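Local coordinates for protein aminotransferase (PDB 3IF2) that probably catalyses amino-group transfer between amino acids and keto acids, such as valine and pyruvate, with pyridoxal 5'-phosphate as cofactor, at residues T152-I156 / Y398-G402; T379-Y383 / P395-F399; F119-N124 / Y158-V163; S146-T152 / H167-P173. One frame throughout, in Å; residues are numbered along the deposited sequence.

Contact 1: T152-I156 / Y398-G402; sequences TPEYI and YFFPG. With PLP (pyridoxal-5'-phosphate), chain C.
F399 and E154 meet in the tight middle of this contact between two loops. F399 O accepts a hydrogen bond from E154 N at 2.9 Å, nearly straight at 164°. The same oxygen takes a CA-H...O contact from P153 CA at 3.2 Å. The F399 ring sets its edge against E154 O, which lies in the ring plane. F399 CE1 packs 3.6 Å from I156 CB. P153, which follows a cis peptide bond, lies over one face of the F400 ring, with P153 CG 3.7 Å from F400 CZ. T152 OG1 sits at the edge of that ring.

I156 is partly exposed but still packed, with CD1 3.6 Å from Y398 CB. The Y398 ring runs on past I156, its hydroxyl end turned from the 152-156 loop. The loose side is at P401, whose CG is 4.1 Å from Y155 O; G402 beyond it is exposed.

Y155 CG is anti to the backbone N (chi1 -179°), which carries the ring to the cofactor. One ring face lies roughly parallel to the PLP ring, and Y155 OH is 3.1 Å from PLP C4A. That hydroxyl also has a weak hydrogen bond with Q116. With an alanine in place of Y155, one face of the PLP ring is likely to lose its aromatic cover, and Q116 this weak partner. E154 OE1 accepts Y155 N at 2.9 Å through its anti lone pair and is thus held between Y155 N and S213 OG. The chemistry implies a division of labour: backbone bonding and apolar packing join the loops, while Y155 serves the PLP pocket.

Contact 2: T379-Y383 / P395-F399; sequences TLDLY and PSEYF
P395 is the bump here, and the first turn of helix 379-388 provides the hollow. The proline ring sits between L380 and Y383. Its CB rests on the helix backbone, with P395 CB 3.6 Å from T379 O. Its CG meets L380 CD1 at 4.1 Å, and its CD meets Y383 CD1 at the same distance.

L380 is the bump in the other direction, lying across the ends of E397 and Y398. L380 CB lies 3.2 Å from E397 OE1, and L380 CD1 lies 3.5 Å from Y398 OH. The L380 and Y398 side chains cross at about a right angle. E397 has CG between its backbone N and carbonyl carbon (chi1 72°), which brings CG over the centre of the Y398 ring and its carboxylate beside L380.

At the buried end T379 OG1 and S396 OG are 3.0 Å apart. S396 OG is hydrogen-bonded to A411 O and C414 O.

The contact joins the start of helix 379-388 to the end of edge strand 394-395 and the loop after it. L20 of helix 16-29 touches Y383, P395 and Y398, and D23 bonds the Y383 hydroxyl. W369 of strand 367-372 touches S396, and I415 of strand 414-418 touches T379.

Contact 3: F119-N124 / Y158-V163; sequences FFYLFN and YSDVHV
The rings of F119, F123 and Y158 form an aromatic cluster between helix 115-125 and a type I beta turn, Y158 to V161. Y158 points its edge at the face of F119 in a T-shaped pair, with Y158 CE1 over the centre of the F119 ring and the planes at 82°. F123 in turn sets its edge to the face of Y158, offset, with F123 CE2 3.4 Å from Y158 CD1. F119 CB lies over one face of F123, and V161 CG2 meets the edge of F123 at 3.5 Å from CD2. F119 also touches PLP. In this class I and II aminotransferase the cluster thus reaches from the pocket wall, at F119, to Y158, whose hydroxyl bonds the PLP partner D245.

On another side of the helix F120 slides past V161, and F120 CE1 packs 4.0 Å from V163 CG2.

N124 ties the end of the turn to the helix with both ends of its amide. Its CG lies anti to the carbonyl carbon, beside the backbone N (chi1 -76°), which turns the amide toward V161 and V163. N124 ND2 donates to V161 O at 2.7 Å, from above the carbonyl plane, and also to F120 O at 3.0 Å, on a lone pair. N124 OD1 accepts V163 N at 2.9 Å. A leucine in its place would probably leave V161 O and V163 N without these mates and set the end of the turn free to shift. V304 and V303 of the second subunit pack on F120 and V161.

H162 adds a weak bond: H162 NE2 reaches F123 O at 3.0 Å, bent to 123°.

Contact 4: S146-T152 / H167-P173; sequences SILLPLT and HFAAVLP
F168 lays its ring beside I147 and L149 on one face of a parallel strand pair, 142-149 with 168-170, in the large mixed sheet. F168 CD1 is 3.9 Å from I147 CB, and L149 CG approaches the same F168 CD1. On the other face L148 packs with A169, and its CD1 also reaches V171 just past the strand. L148 CG stands opposite the backbone N (chi1 177°), and with chi2 51° L148 CD1 comes 3.7 Å from V171 CG2. L196 of helix 193-197 touches both L148 and V171. T152, past its strand, puts CG2 against A170 CB, and L151 meets P173 at about a right angle.

The backbones pair in parallel register, I147 with F168, L148 with A169 and L149 with A170. The strand axes differ by 24°. Four bonds alternate between them: I147 N to H167 O, A169 N to I147 O, L149 N to A169 O, and V171 N to L149 O. The last meets its carbonyl head-on. Strand 142-149 bonds on its other side to strand 207-213, through S146 and L148.

The bonding weakens past the strands. T152 N and T152 OG1 both donate only weakly to V171 O, at 3.3 and 3.4 Å. Waters bridge the polar edge. One lies 2.7 Å from P150 O and 2.8 Å from L172 O, linking the two carbonyls. The other lies at the opposite end, 3.2 Å from S146 OG, and donates to F168 O at 3.1 Å.

In the fold
Contacts 1 and 3 are buried and border the cofactor pocket, through Y155 and F119. Contacts 2 and 4 are partly buried and lie farther from it. Contact 4 is regular strand pairing, with backbone bonds in register. Contact 3 relies on edge-to-face rings and an asparagine, contact 1 on loop packing around one backbone bond, and contact 2 mainly on shape. Contacts 1 and 2 share Y398 and F399, so segment 395-402 runs from helix 379-388 to the loop that carries Y155. Contacts 1 and 4 share T152, and P401 packs on A170. F168 of contact 4 also touches F123 and Y158 of contact 3. Contacts 2 and 3 lie farthest apart, their centres about 23 Å from each other.

Contact 1: T152-I156 / Y398-G402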
# COMPACT_ATOMS: atom_id res chain seq x y z
N THR A 152 -3.19 -3.31 27.55
CA THR A 152 -2.76 -4.48 26.78
C THR A 152 -3.48 -5.67 27.46
O THR A 152 -3.88 -5.55 28.62
CB THR A 152 -1.24 -4.63 26.76
OG1 THR A 152 -0.74 -4.62 28.10
CG2 THR A 152 -0.60 -3.48 26.00
N PRO A 153 -3.65 -6.81 26.77
CA PRO A 153 -3.24 -7.13 25.41
C PRO A 153 -3.85 -6.24 24.32
O PRO A 153 -4.94 -5.68 24.49
CB PRO A 153 -3.68 -8.58 25.21
CG PRO A 153 -4.17 -9.05 26.51
CD PRO A 153 -4.24 -7.96 27.47
N GLU A 154 -3.09 -6.06 23.25
CA GLU A 154 -3.49 -5.27 22.10
C GLU A 154 -3.07 -5.95 20.82
O GLU A 154 -2.38 -6.96 20.86
CB GLU A 154 -2.95 -3.83 22.19
CG GLU A 154 -3.98 -2.82 22.69
CD GLU A 154 -5.09 -2.51 21.67
OE1 GLU A 154 -5.12 -3.14 20.59
OE2 GLU A 154 -5.95 -1.64 21.99
N TYR A 155 -3.49 -5.38 19.70
CA TYR A 155 -3.27 -5.94 18.38
C TYR A 155 -1.82 -6.27 18.04
O TYR A 155 -0.96 -5.39 18.08
CB TYR A 155 -3.88 -5.01 17.32
CG TYR A 155 -3.76 -5.47 15.89
CD1 TYR A 155 -4.08 -6.78 15.50
CD2 TYR A 155 -3.38 -4.55 14.89
CE1 TYR A 155 -3.96 -7.17 14.15
CE2 TYR A 155 -3.29 -4.91 13.56
CZ TYR A 155 -3.58 -6.21 13.18
OH TYR A 155 -3.44 -6.51 11.86
N ILE A 156 -1.58 -7.54 17.72
CA ILE A 156 -0.26 -8.05 17.33
C ILE A 156 0.38 -7.25 16.17
O ILE A 156 1.60 -7.06 16.15
CB ILE A 156 -0.32 -9.60 17.00
CG1 ILE A 156 1.06 -10.23 16.82
CG2 ILE A 156 -1.18 -9.86 15.79
CD1 ILE A 156 1.03 -11.76 16.70
N TYR A 398 2.75 -12.66 22.18
CA TYR A 398 2.94 -11.70 21.08
C TYR A 398 1.96 -10.52 21.06
O TYR A 398 2.09 -9.65 20.18
CB TYR A 398 2.91 -12.43 19.72
CG TYR A 398 3.91 -13.56 19.64
CD1 TYR A 398 5.29 -13.31 19.81
CD2 TYR A 398 3.50 -14.89 19.39
CE1 TYR A 398 6.24 -14.36 19.76
CE2 TYR A 398 4.45 -15.95 19.32
CZ TYR A 398 5.82 -15.67 19.51
OH TYR A 398 6.74 -16.69 19.44
N PHE A 399 1.04 -10.45 22.02
CA PHE A 399 0.02 -9.40 22.06
C PHE A 399 0.27 -8.33 23.13
O PHE A 399 -0.66 -7.67 23.57
CB PHE A 399 -1.38 -10.03 22.24
CG PHE A 399 -1.82 -10.88 21.09
CD1 PHE A 399 -2.52 -10.33 20.03
CD2 PHE A 399 -1.57 -12.23 21.09
CE1 PHE A 399 -2.96 -11.12 18.94
CE2 PHE A 399 -1.99 -13.04 20.03
CZ PHE A 399 -2.69 -12.48 18.94
N PHE A 400 1.53 -8.11 23.49
CA PHE A 400 1.91 -7.10 24.47
C PHE A 400 3.05 -6.29 23.85
O PHE A 400 4.21 -6.51 24.18
CB PHE A 400 2.34 -7.78 25.78
CG PHE A 400 1.24 -8.57 26.47
CD1 PHE A 400 1.02 -9.91 26.15
CD2 PHE A 400 0.44 -7.97 27.43
CE1 PHE A 400 0.00 -10.65 26.80
CE2 PHE A 400 -0.56 -8.70 28.10
CZ PHE A 400 -0.79 -10.04 27.77
N PRO A 401 2.72 -5.37 22.90
CA PRO A 401 3.74 -4.55 22.26
C PRO A 401 4.43 -3.62 23.25
O PRO A 401 3.76 -2.97 24.05
CB PRO A 401 2.94 -3.73 21.24
CG PRO A 401 1.76 -4.46 21.01
CD PRO A 401 1.41 -5.13 22.28
N GLY A 402 5.76 -3.59 23.18
CA GLY A 402 6.57 -2.77 24.05
C GLY A 402 6.70 -3.23 25.51
O GLY A 402 7.25 -2.48 26.31
N1 PLP C . -7.28 -3.49 13.54
C2 PLP C . -7.51 -4.67 14.21
C2A PLP C . -7.96 -4.60 15.63
C3 PLP C . -7.34 -5.90 13.53
O3 PLP C . -7.56 -7.10 14.14
C4 PLP C . -6.90 -5.91 12.18
C4A PLP C . -6.47 -7.25 11.59
O4A PLP C . -6.86 -7.62 10.48
C5 PLP C . -6.66 -4.66 11.52
C6 PLP C . -6.86 -3.46 12.24
C5A PLP C . -6.15 -4.55 10.07
O4P PLP C . -7.17 -4.55 9.10
P PLP C . -6.86 -4.13 7.58
O1P PLP C . -5.48 -3.69 7.18
O2P PLP C . -7.80 -2.99 7.40
O3P PLP C . -7.23 -5.32 6.78

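Contact 2: T379-Y383 / P395-F399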
# COMPACT_ATOMS: atom_id res chain seq x y z
N THR A 379 1.98 -20.86 27.14
CA THR A 379 1.08 -20.94 25.98
C THR A 379 1.85 -21.00 24.65
O THR A 379 1.33 -21.58 23.70
CB THR A 379 -0.01 -19.87 26.00
OG1 THR A 379 0.56 -18.57 26.23
CG2 THR A 379 -1.02 -20.20 27.11
N LEU A 380 3.07 -20.47 24.59
CA LEU A 380 3.95 -20.66 23.42
C LEU A 380 4.28 -22.15 23.22
O LEU A 380 4.44 -22.61 22.09
CB LEU A 380 5.26 -19.87 23.52
CG LEU A 380 6.26 -20.00 22.33
CD1 LEU A 380 5.59 -19.67 20.97
CD2 LEU A 380 7.54 -19.18 22.55
N ASP A 381 4.40 -22.88 24.34
CA ASP A 381 4.67 -24.32 24.36
C ASP A 381 3.38 -25.08 23.99
O ASP A 381 3.44 -26.05 23.24
CB ASP A 381 5.19 -24.73 25.74
CG ASP A 381 6.18 -25.88 25.69
OD1 ASP A 381 5.91 -26.89 24.99
OD2 ASP A 381 7.22 -25.75 26.37
N LEU A 382 2.24 -24.64 24.54
CA LEU A 382 0.93 -25.19 24.17
C LEU A 382 0.71 -25.07 22.66
O LEU A 382 0.31 -26.02 22.03
CB LEU A 382 -0.21 -24.48 24.92
CG LEU A 382 -1.66 -24.93 24.68
CD1 LEU A 382 -1.76 -26.42 24.92
CD2 LEU A 382 -2.65 -24.15 25.57
N TYR A 383 1.00 -23.90 22.10
CA TYR A 383 0.91 -23.66 20.65
C TYR A 383 1.69 -24.70 19.82
O TYR A 383 1.17 -25.19 18.83
CB TYR A 383 1.36 -22.23 20.30
CG TYR A 383 1.77 -22.02 18.87
CD1 TYR A 383 0.82 -21.75 17.88
CD2 TYR A 383 3.12 -22.07 18.49
CE1 TYR A 383 1.21 -21.55 16.53
CE2 TYR A 383 3.52 -21.88 17.15
CZ TYR A 383 2.55 -21.63 16.19
OH TYR A 383 2.95 -21.45 14.90
N PRO A 395 -0.51 -17.90 20.48
CA PRO A 395 -0.15 -17.75 21.90
C PRO A 395 -0.14 -16.27 22.33
O PRO A 395 0.10 -15.38 21.51
CB PRO A 395 1.25 -18.37 21.98
CG PRO A 395 1.85 -18.10 20.66
CD PRO A 395 0.70 -18.07 19.64
N SER A 396 -0.44 -16.04 23.60
CA SER A 396 -0.54 -14.68 24.16
C SER A 396 0.71 -13.81 24.23
O SER A 396 0.58 -12.59 24.23
CB SER A 396 -1.12 -14.76 25.58
OG SER A 396 -0.44 -15.72 26.42
N GLU A 397 1.90 -14.40 24.28
CA GLU A 397 3.11 -13.60 24.44
C GLU A 397 3.42 -12.57 23.34
O GLU A 397 4.23 -11.69 23.57
CB GLU A 397 4.33 -14.47 24.75
CG GLU A 397 4.88 -15.32 23.63
CD GLU A 397 6.15 -16.06 24.08
OE1 GLU A 397 6.02 -17.05 24.85
OE2 GLU A 397 7.25 -15.62 23.68
N TYR A 398 2.75 -12.66 22.18
CA TYR A 398 2.94 -11.70 21.08
C TYR A 398 1.96 -10.52 21.06
O TYR A 398 2.09 -9.65 20.18
CB TYR A 398 2.91 -12.43 19.72
CG TYR A 398 3.91 -13.56 19.64
CD1 TYR A 398 5.29 -13.31 19.81
CD2 TYR A 398 3.50 -14.89 19.39
CE1 TYR A 398 6.24 -14.36 19.76
CE2 TYR A 398 4.45 -15.95 19.32
CZ TYR A 398 5.82 -15.67 19.51
OH TYR A 398 6.74 -16.69 19.44
N PHE A 399 1.04 -10.45 22.02
CA PHE A 399 0.02 -9.40 22.06
C PHE A 399 0.27 -8.33 23.13
O PHE A 399 -0.66 -7.67 23.57
CB PHE A 399 -1.38 -10.03 22.24
CG PHE A 399 -1.82 -10.88 21.09
CD1 PHE A 399 -2.52 -10.33 20.03
CD2 PHE A 399 -1.57 -12.23 21.09
CE1 PHE A 399 -2.96 -11.12 18.94
CE2 PHE A 399 -1.99 -13.04 20.03
CZ PHE A 399 -2.69 -12.48 18.94

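Contact 3: F119-N124 / Y158-V163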
# COMPACT_ATOMS: atom_id res chain seq x y z
N PHE A 119 -1.89 2.53 10.19
CA PHE A 119 -1.08 2.48 11.41
C PHE A 119 0.39 2.67 11.14
O PHE A 119 1.07 3.30 11.96
CB PHE A 119 -1.32 1.21 12.24
CG PHE A 119 -2.75 0.93 12.45
CD1 PHE A 119 -3.61 1.90 12.97
CD2 PHE A 119 -3.27 -0.31 12.10
CE1 PHE A 119 -4.96 1.63 13.15
CE2 PHE A 119 -4.60 -0.57 12.26
CZ PHE A 119 -5.45 0.40 12.79
N PHE A 120 0.89 2.16 10.01
CA PHE A 120 2.26 2.41 9.58
C PHE A 120 2.49 3.93 9.44
O PHE A 120 3.49 4.44 9.89
CB PHE A 120 2.61 1.66 8.29
CG PHE A 120 3.97 2.00 7.76
CD1 PHE A 120 5.11 1.52 8.38
CD2 PHE A 120 4.12 2.84 6.66
CE1 PHE A 120 6.40 1.85 7.91
CE2 PHE A 120 5.39 3.17 6.18
CZ PHE A 120 6.53 2.67 6.81
N TYR A 121 1.52 4.64 8.86
CA TYR A 121 1.62 6.09 8.77
C TYR A 121 1.50 6.76 10.14
O TYR A 121 2.45 7.46 10.55
CB TYR A 121 0.59 6.71 7.81
CG TYR A 121 0.68 6.33 6.33
CD1 TYR A 121 1.87 5.90 5.73
CD2 TYR A 121 -0.43 6.50 5.51
CE1 TYR A 121 1.91 5.58 4.36
CE2 TYR A 121 -0.41 6.21 4.16
CZ TYR A 121 0.75 5.74 3.58
OH TYR A 121 0.78 5.49 2.24
N LEU A 122 0.38 6.53 10.84
CA LEU A 122 0.10 7.19 12.12
C LEU A 122 1.15 6.94 13.22
O LEU A 122 1.53 7.88 13.92
CB LEU A 122 -1.32 6.87 12.63
CG LEU A 122 -2.54 7.35 11.80
CD1 LEU A 122 -3.85 6.69 12.34
CD2 LEU A 122 -2.64 8.89 11.74
N PHE A 123 1.65 5.70 13.36
CA PHE A 123 2.63 5.42 14.41
C PHE A 123 4.01 6.00 14.12
O PHE A 123 4.72 6.37 15.04
CB PHE A 123 2.69 3.93 14.77
CG PHE A 123 1.39 3.35 15.31
CD1 PHE A 123 0.31 4.12 15.78
CD2 PHE A 123 1.29 1.97 15.46
CE1 PHE A 123 -0.84 3.51 16.29
CE2 PHE A 123 0.17 1.39 15.99
CZ PHE A 123 -0.90 2.15 16.41
N ASN A 124 4.37 6.09 12.84
CA ASN A 124 5.60 6.79 12.42
C ASN A 124 5.41 8.31 12.35
O ASN A 124 6.38 9.05 12.41
CB ASN A 124 6.13 6.21 11.11
CG ASN A 124 6.82 4.89 11.32
OD1 ASN A 124 7.89 4.84 11.96
ND2 ASN A 124 6.23 3.82 10.80
N TYR A 158 0.31 -4.02 15.44
CA TYR A 158 0.91 -2.74 15.79
C TYR A 158 2.42 -2.88 16.03
O TYR A 158 3.16 -1.98 15.68
CB TYR A 158 0.32 -2.14 17.08
CG TYR A 158 -1.16 -1.80 17.09
CD1 TYR A 158 -1.85 -1.39 15.93
CD2 TYR A 158 -1.85 -1.78 18.29
CE1 TYR A 158 -3.23 -1.07 15.98
CE2 TYR A 158 -3.20 -1.44 18.35
CZ TYR A 158 -3.89 -1.11 17.20
OH TYR A 158 -5.23 -0.79 17.32
N SER A 159 2.84 -4.01 16.62
CA SER A 159 4.23 -4.30 17.06
C SER A 159 5.43 -3.72 16.33
O SER A 159 6.28 -3.08 16.95
CB SER A 159 4.48 -5.81 17.11
OG SER A 159 3.66 -6.44 18.05
N ASP A 160 5.50 -3.96 15.03
CA ASP A 160 6.73 -3.70 14.26
C ASP A 160 6.67 -2.61 13.19
O ASP A 160 7.57 -2.54 12.35
CB ASP A 160 7.16 -5.04 13.63
CG ASP A 160 7.44 -6.16 14.68
OD1 ASP A 160 7.77 -5.89 15.86
OD2 ASP A 160 7.38 -7.34 14.28
N VAL A 161 5.65 -1.74 13.22
CA VAL A 161 5.50 -0.72 12.15
C VAL A 161 6.50 0.44 12.22
O VAL A 161 6.67 1.14 11.23
CB VAL A 161 4.05 -0.17 12.02
CG1 VAL A 161 3.05 -1.32 11.81
CG2 VAL A 161 3.66 0.69 13.21
N HIS A 162 7.15 0.67 13.36
CA HIS A 162 8.12 1.77 13.44
C HIS A 162 9.32 1.56 12.51
O HIS A 162 9.78 0.43 12.34
CB HIS A 162 8.55 2.07 14.88
CG HIS A 162 7.47 2.74 15.68
ND1 HIS A 162 6.78 2.10 16.69
CD2 HIS A 162 6.94 3.98 15.57
CE1 HIS A 162 5.89 2.94 17.19
NE2 HIS A 162 5.97 4.09 16.54
N VAL A 163 9.75 2.63 11.85
CA VAL A 163 10.85 2.58 10.89
C VAL A 163 12.23 2.35 11.57
O VAL A 163 13.07 1.66 10.99
CB VAL A 163 10.84 3.85 10.00
CG1 VAL A 163 12.03 3.86 9.11
CG2 VAL A 163 9.58 3.87 9.15

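Contact 4: S146-T152 / H167-P173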
# COMPACT_ATOMS: atom_id res chain seq x y z
N SER A 146 6.83 7.76 22.23
CA SER A 146 6.11 6.51 22.06
C SER A 146 4.62 6.70 21.87
O SER A 146 4.07 7.74 22.22
CB SER A 146 6.34 5.64 23.30
OG SER A 146 7.66 5.16 23.31
N ILE A 147 4.00 5.66 21.29
CA ILE A 147 2.54 5.58 21.13
C ILE A 147 2.08 4.88 22.41
O ILE A 147 2.52 3.76 22.69
CB ILE A 147 2.14 4.76 19.88
CG1 ILE A 147 2.81 5.32 18.60
CG2 ILE A 147 0.64 4.72 19.73
CD1 ILE A 147 2.54 6.81 18.28
N LEU A 148 1.24 5.54 23.22
CA LEU A 148 0.76 4.97 24.48
C LEU A 148 -0.43 4.05 24.24
O LEU A 148 -1.44 4.48 23.68
CB LEU A 148 0.38 6.08 25.49
CG LEU A 148 -0.22 5.69 26.86
CD1 LEU A 148 0.62 4.66 27.59
CD2 LEU A 148 -0.38 6.91 27.73
N LEU A 149 -0.30 2.78 24.62
CA LEU A 149 -1.36 1.79 24.57
C LEU A 149 -1.87 1.79 26.00
O LEU A 149 -1.18 1.29 26.88
CB LEU A 149 -0.84 0.42 24.13
CG LEU A 149 -0.07 0.32 22.80
CD1 LEU A 149 0.23 -1.14 22.49
CD2 LEU A 149 -0.83 0.96 21.66
N PRO A 150 -3.06 2.36 26.26
CA PRO A 150 -3.57 2.46 27.63
C PRO A 150 -3.97 1.15 28.29
O PRO A 150 -4.18 1.12 29.51
CB PRO A 150 -4.77 3.40 27.47
CG PRO A 150 -5.29 3.09 26.17
CD PRO A 150 -4.11 2.74 25.30
N LEU A 151 -4.09 0.08 27.51
CA LEU A 151 -4.37 -1.25 28.04
C LEU A 151 -3.91 -2.31 27.04
O LEU A 151 -4.16 -2.19 25.85
CB LEU A 151 -5.87 -1.38 28.37
CG LEU A 151 -6.44 -2.73 28.84
CD1 LEU A 151 -7.68 -2.53 29.67
CD2 LEU A 151 -6.74 -3.64 27.68
N THR A 152 -3.19 -3.31 27.55
CA THR A 152 -2.76 -4.48 26.78
C THR A 152 -3.48 -5.67 27.46
O THR A 152 -3.88 -5.55 28.62
CB THR A 152 -1.24 -4.63 26.76
OG1 THR A 152 -0.74 -4.62 28.10
CG2 THR A 152 -0.60 -3.48 26.00
N HIS A 167 8.72 1.91 19.54
CA HIS A 167 8.30 3.05 20.34
C HIS A 167 6.86 2.92 20.84
O HIS A 167 5.96 3.65 20.41
CB HIS A 167 8.51 4.32 19.50
CG HIS A 167 9.89 4.44 18.96
ND1 HIS A 167 10.96 4.86 19.72
CD2 HIS A 167 10.40 4.12 17.75
CE1 HIS A 167 12.06 4.82 18.99
NE2 HIS A 167 11.75 4.38 17.79
N PHE A 168 6.66 1.96 21.73
CA PHE A 168 5.38 1.75 22.41
C PHE A 168 5.60 1.83 23.92
O PHE A 168 6.61 1.34 24.41
CB PHE A 168 4.78 0.40 22.05
CG PHE A 168 4.29 0.32 20.64
CD1 PHE A 168 3.15 1.04 20.26
CD2 PHE A 168 4.92 -0.50 19.69
CE1 PHE A 168 2.66 0.98 18.95
CE2 PHE A 168 4.44 -0.57 18.38
CZ PHE A 168 3.30 0.18 18.01
N ALA A 169 4.70 2.51 24.61
CA ALA A 169 4.66 2.57 26.07
C ALA A 169 3.33 1.87 26.35
O ALA A 169 2.28 2.38 25.97
CB ALA A 169 4.63 3.99 26.56
N ALA A 170 3.38 0.69 26.96
CA ALA A 170 2.19 -0.10 27.21
C ALA A 170 1.87 -0.11 28.70
O ALA A 170 2.79 -0.20 29.52
CB ALA A 170 2.43 -1.48 26.73
N VAL A 171 0.59 0.03 29.05
CA VAL A 171 0.13 -0.02 30.45
C VAL A 171 -0.54 -1.38 30.66
O VAL A 171 -1.38 -1.79 29.85
CB VAL A 171 -0.83 1.13 30.79
CG1 VAL A 171 -1.30 1.03 32.26
CG2 VAL A 171 -0.15 2.46 30.52
N LEU A 172 -0.15 -2.07 31.73
CA LEU A 172 -0.72 -3.39 32.04
C LEU A 172 -2.16 -3.26 32.55
O LEU A 172 -2.52 -2.22 33.13
CB LEU A 172 0.13 -4.15 33.05
CG LEU A 172 1.60 -4.42 32.67
CD1 LEU A 172 2.09 -5.61 33.47
CD2 LEU A 172 1.83 -4.70 31.20
N PRO A 173 -2.98 -4.30 32.36
CA PRO A 173 -4.37 -4.20 32.78
C PRO A 173 -4.71 -4.65 34.20
O PRO A 173 -3.93 -5.41 34.79
CB PRO A 173 -5.05 -5.20 31.84
CG PRO A 173 -4.04 -6.31 31.73
CD PRO A 173 -2.69 -5.63 31.77
O HOH W 1 8.51 3.34 25.81
O HOH W 2 -4.07 -0.50 31.63